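Local coordinates for protein orotidine 5'-phosphate decarboxylase (Streptomyces avermitilis, PDB 3V75) that probably catalyses the decarboxylation of orotidine 5'-phosphate to UMP, the last step of de novo UMP synthesis, at residues 164-178 with 216-228. Sequence-based numbering, arbitrary orientation. Where two conformers were deposited one is given.
Sequences ARESGAGLFVLALTS and SFGAVVGATLGDL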
# COMPACT_ATOMS: atom_id res chain seq x y z
N ALA A 164 5.64 4.16 -15.64
CA ALA A 164 4.91 5.42 -15.75
C ALA A 164 5.44 6.25 -16.92
O ALA A 164 4.64 6.77 -17.74
CB ALA A 164 4.99 6.19 -14.47
N ARG A 165 6.77 6.41 -17.04
CA ARG A 165 7.29 7.20 -18.17
C ARG A 165 6.83 6.61 -19.50
O ARG A 165 6.51 7.33 -20.43
CB ARG A 165 8.82 7.20 -18.21
CG ARG A 165 9.51 7.93 -17.14
CD ARG A 165 11.04 8.04 -17.51
NE ARG A 165 11.75 8.67 -16.40
CZ ARG A 165 11.74 9.99 -16.25
NH1 ARG A 165 11.11 10.75 -17.17
NH2 ARG A 165 12.36 10.56 -15.23
N GLU A 166 6.88 5.28 -19.61
CA GLU A 166 6.50 4.62 -20.86
C GLU A 166 5.03 4.82 -21.24
O GLU A 166 4.71 4.92 -22.42
CB GLU A 166 6.81 3.12 -20.79
CG GLU A 166 8.29 2.83 -20.76
CD GLU A 166 8.61 1.36 -20.64
OE1 GLU A 166 7.67 0.53 -20.54
OE2 GLU A 166 9.82 1.02 -20.72
N SER A 167 4.14 4.88 -20.25
CA SER A 167 2.69 5.01 -20.49
C SER A 167 2.21 6.45 -20.55
O SER A 167 1.05 6.69 -20.86
CB SER A 167 1.92 4.35 -19.36
OG SER A 167 2.18 2.96 -19.31
N GLY A 168 3.07 7.40 -20.20
CA GLY A 168 2.63 8.80 -20.10
C GLY A 168 1.86 9.03 -18.80
O GLY A 168 1.11 10.03 -18.68
N ALA A 169 2.11 8.19 -17.79
CA ALA A 169 1.52 8.32 -16.45
C ALA A 169 2.52 8.96 -15.51
O ALA A 169 3.68 9.23 -15.87
CB ALA A 169 1.09 6.95 -15.92
N GLY A 170 2.08 9.25 -14.28
CA GLY A 170 2.94 9.85 -13.28
C GLY A 170 2.84 9.13 -11.94
O GLY A 170 2.08 8.16 -11.78
N LEU A 171 3.63 9.61 -10.99
CA LEU A 171 3.56 9.13 -9.61
C LEU A 171 3.43 10.33 -8.68
O LEU A 171 3.89 11.43 -9.03
CB LEU A 171 4.83 8.36 -9.20
CG LEU A 171 5.18 7.12 -10.03
CD1 LEU A 171 6.54 6.53 -9.53
CD2 LEU A 171 4.10 6.05 -9.99
N PHE A 172 2.84 10.10 -7.50
CA PHE A 172 2.96 11.04 -6.38
C PHE A 172 3.55 10.28 -5.23
O PHE A 172 2.94 9.34 -4.68
CB PHE A 172 1.60 11.60 -5.99
CG PHE A 172 1.06 12.61 -7.01
CD1 PHE A 172 0.22 12.20 -8.05
CD2 PHE A 172 1.43 13.97 -6.94
CE1 PHE A 172 -0.26 13.12 -8.97
CE2 PHE A 172 0.95 14.88 -7.86
CZ PHE A 172 0.11 14.46 -8.87
N VAL A 173 4.77 10.66 -4.86
CA VAL A 173 5.49 10.01 -3.77
C VAL A 173 5.16 10.70 -2.47
O VAL A 173 5.25 11.92 -2.40
CB VAL A 173 7.03 10.08 -4.03
CG1 VAL A 173 7.80 9.41 -2.88
CG2 VAL A 173 7.35 9.39 -5.39
N LEU A 174 4.78 9.95 -1.44
CA LEU A 174 4.53 10.58 -0.14
C LEU A 174 5.77 11.31 0.32
O LEU A 174 6.86 10.73 0.36
CB LEU A 174 4.18 9.53 0.91
CG LEU A 174 3.00 8.61 0.61
CD1 LEU A 174 2.77 7.62 1.73
CD2 LEU A 174 1.71 9.45 0.35
N ALA A 175 5.63 12.59 0.68
CA ALA A 175 6.78 13.35 1.17
C ALA A 175 6.51 13.94 2.56
O ALA A 175 7.19 13.63 3.52
CB ALA A 175 7.19 14.44 0.18
N LEU A 176 5.48 14.79 2.65
CA LEU A 176 5.17 15.53 3.87
C LEU A 176 3.65 15.46 4.09
O LEU A 176 2.88 15.96 3.27
CB LEU A 176 5.58 16.98 3.69
CG LEU A 176 7.10 17.18 3.70
CD1 LEU A 176 7.49 18.51 3.10
CD2 LEU A 176 7.65 17.03 5.15
N THR A 177 3.23 14.86 5.20
CA THR A 177 1.79 14.73 5.48
C THR A 177 1.42 15.41 6.79
O THR A 177 2.27 15.59 7.68
CB THR A 177 1.37 13.26 5.47
OG1 THR A 177 2.16 12.51 6.43
CG2 THR A 177 1.57 12.69 4.05
N SER A 178 0.15 15.81 6.93
CA SER A 178 -0.23 16.64 8.06
C SER A 178 -0.85 15.88 9.21
O SER A 178 -1.26 16.49 10.21
CB SER A 178 -1.17 17.76 7.61
OG SER A 178 -2.40 17.18 7.27
N SER A 216 6.57 14.64 -14.57
CA SER A 216 5.51 13.70 -14.24
C SER A 216 5.57 13.10 -12.85
O SER A 216 4.67 12.35 -12.47
CB SER A 216 5.47 12.54 -15.25
OG SER A 216 5.19 13.00 -16.55
N PHE A 217 6.63 13.43 -12.09
CA PHE A 217 6.89 12.77 -10.82
C PHE A 217 6.73 13.76 -9.68
O PHE A 217 7.53 14.67 -9.51
CB PHE A 217 8.24 12.02 -10.88
CG PHE A 217 8.23 11.00 -11.99
CD1 PHE A 217 7.53 9.81 -11.84
CD2 PHE A 217 8.75 11.31 -13.24
CE1 PHE A 217 7.42 8.89 -12.91
CE2 PHE A 217 8.65 10.38 -14.30
CZ PHE A 217 7.97 9.19 -14.12
N GLY A 218 5.63 13.59 -8.96
CA GLY A 218 5.23 14.59 -7.96
C GLY A 218 5.35 14.06 -6.56
O GLY A 218 5.76 12.91 -6.33
N ALA A 219 5.01 14.92 -5.60
CA ALA A 219 5.05 14.60 -4.17
C ALA A 219 3.68 14.85 -3.55
O ALA A 219 2.96 15.75 -3.99
CB ALA A 219 6.08 15.49 -3.45
N VAL A 220 3.36 14.09 -2.50
CA VAL A 220 2.22 14.42 -1.65
C VAL A 220 2.75 15.35 -0.54
O VAL A 220 3.68 14.98 0.19
CB VAL A 220 1.56 13.17 -1.05
CG1 VAL A 220 0.36 13.59 -0.17
CG2 VAL A 220 1.13 12.22 -2.21
N VAL A 221 2.16 16.55 -0.44
CA VAL A 221 2.58 17.58 0.52
C VAL A 221 1.31 18.18 1.10
O VAL A 221 0.54 18.83 0.37
CB VAL A 221 3.38 18.69 -0.17
CG1 VAL A 221 3.85 19.74 0.84
CG2 VAL A 221 4.61 18.09 -0.86
N GLY A 222 1.06 17.93 2.37
CA GLY A 222 -0.18 18.37 3.01
C GLY A 222 -0.30 19.88 3.10
O GLY A 222 0.64 20.56 3.55
N ALA A 223 -1.46 20.40 2.66
CA ALA A 223 -1.67 21.86 2.60
C ALA A 223 -1.81 22.50 3.97
O ALA A 223 -1.75 23.73 4.07
CB ALA A 223 -2.93 22.20 1.76
N THR A 224 -2.07 21.70 5.00
CA THR A 224 -2.26 22.28 6.34
C THR A 224 -0.98 22.27 7.18
O THR A 224 -1.00 22.65 8.35
CB THR A 224 -3.38 21.57 7.13
OG1 THR A 224 -3.06 20.19 7.30
CG2 THR A 224 -4.72 21.67 6.40
N LEU A 225 0.14 21.82 6.61
CA LEU A 225 1.40 21.88 7.34
C LEU A 225 1.92 23.31 7.50
O LEU A 225 1.69 24.15 6.63
CB LEU A 225 2.46 21.04 6.61
CG LEU A 225 2.25 19.54 6.80
CD1 LEU A 225 3.10 18.76 5.80
CD2 LEU A 225 2.62 19.15 8.22
N GLY A 226 2.63 23.57 8.61
CA GLY A 226 3.11 24.90 8.93
C GLY A 226 4.59 25.15 8.69
O GLY A 226 5.08 26.28 8.84
N ASP A 227 5.30 24.09 8.30
CA ASP A 227 6.76 24.18 8.17
C ASP A 227 7.21 23.92 6.73
O ASP A 227 8.38 23.56 6.50
CB ASP A 227 7.47 23.24 9.17
CG ASP A 227 6.94 21.80 9.13
OD1 ASP A 227 6.13 21.43 8.21
OD2 ASP A 227 7.33 21.01 10.03
N LEU A 228 6.33 24.14 5.75
CA LEU A 228 6.73 23.91 4.36
C LEU A 228 7.84 24.84 3.90
O LEU A 228 8.56 24.53 2.93
CB LEU A 228 5.54 24.00 3.41
CG LEU A 228 4.47 22.94 3.68
CD1 LEU A 228 3.36 23.04 2.63
CD2 LEU A 228 5.06 21.52 3.68
O HOH W 1 4.56 10.69 -17.96
O HOH W 2 -3.01 18.57 4.74
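Phe217 meets helix 158-167 with the edge of its ring: Ala164 CB and Arg165 CG both sit near the ring plane, CG of Arg165 3.6 Å from Phe217 CZ, while the CB of Ser216 lies over one face, toward the rim. The ring stands at the start of strand 217-221, and the helix leads into strand 170-176, its parallel neighbour in the eight-stranded TIM barrel. The guanidinium of Arg165 has Phe217 CE2 over its centre, the two planes 57° apart, and its NH2 goes on to a salt bridge with Glu207. Phe217 CG, opposite its own carbonyl carbon (chi1 -58°), helps bring CD1 within 4.0 Å of Leu171 CG. With an alanine in place of Phe217, the guanidinium would probably lose the carbon over its face, and a gap would open beside Ala164 and Leu171. Inside the barrel, the Phe172 ring has Ala219 O at its edge; Leu174, close to the predicted proton donor Lys119, lies alongside Val220, both pointing the same way. On the outward face, Ala219 packs against helix 196-207. Between Leu174 and Leu176 a beta bulge shifts the register by one: Val220 O accepts two bonds, from Ala175 N and Leu176 N, each 3.1 Å long, the second nearly straight at 174°.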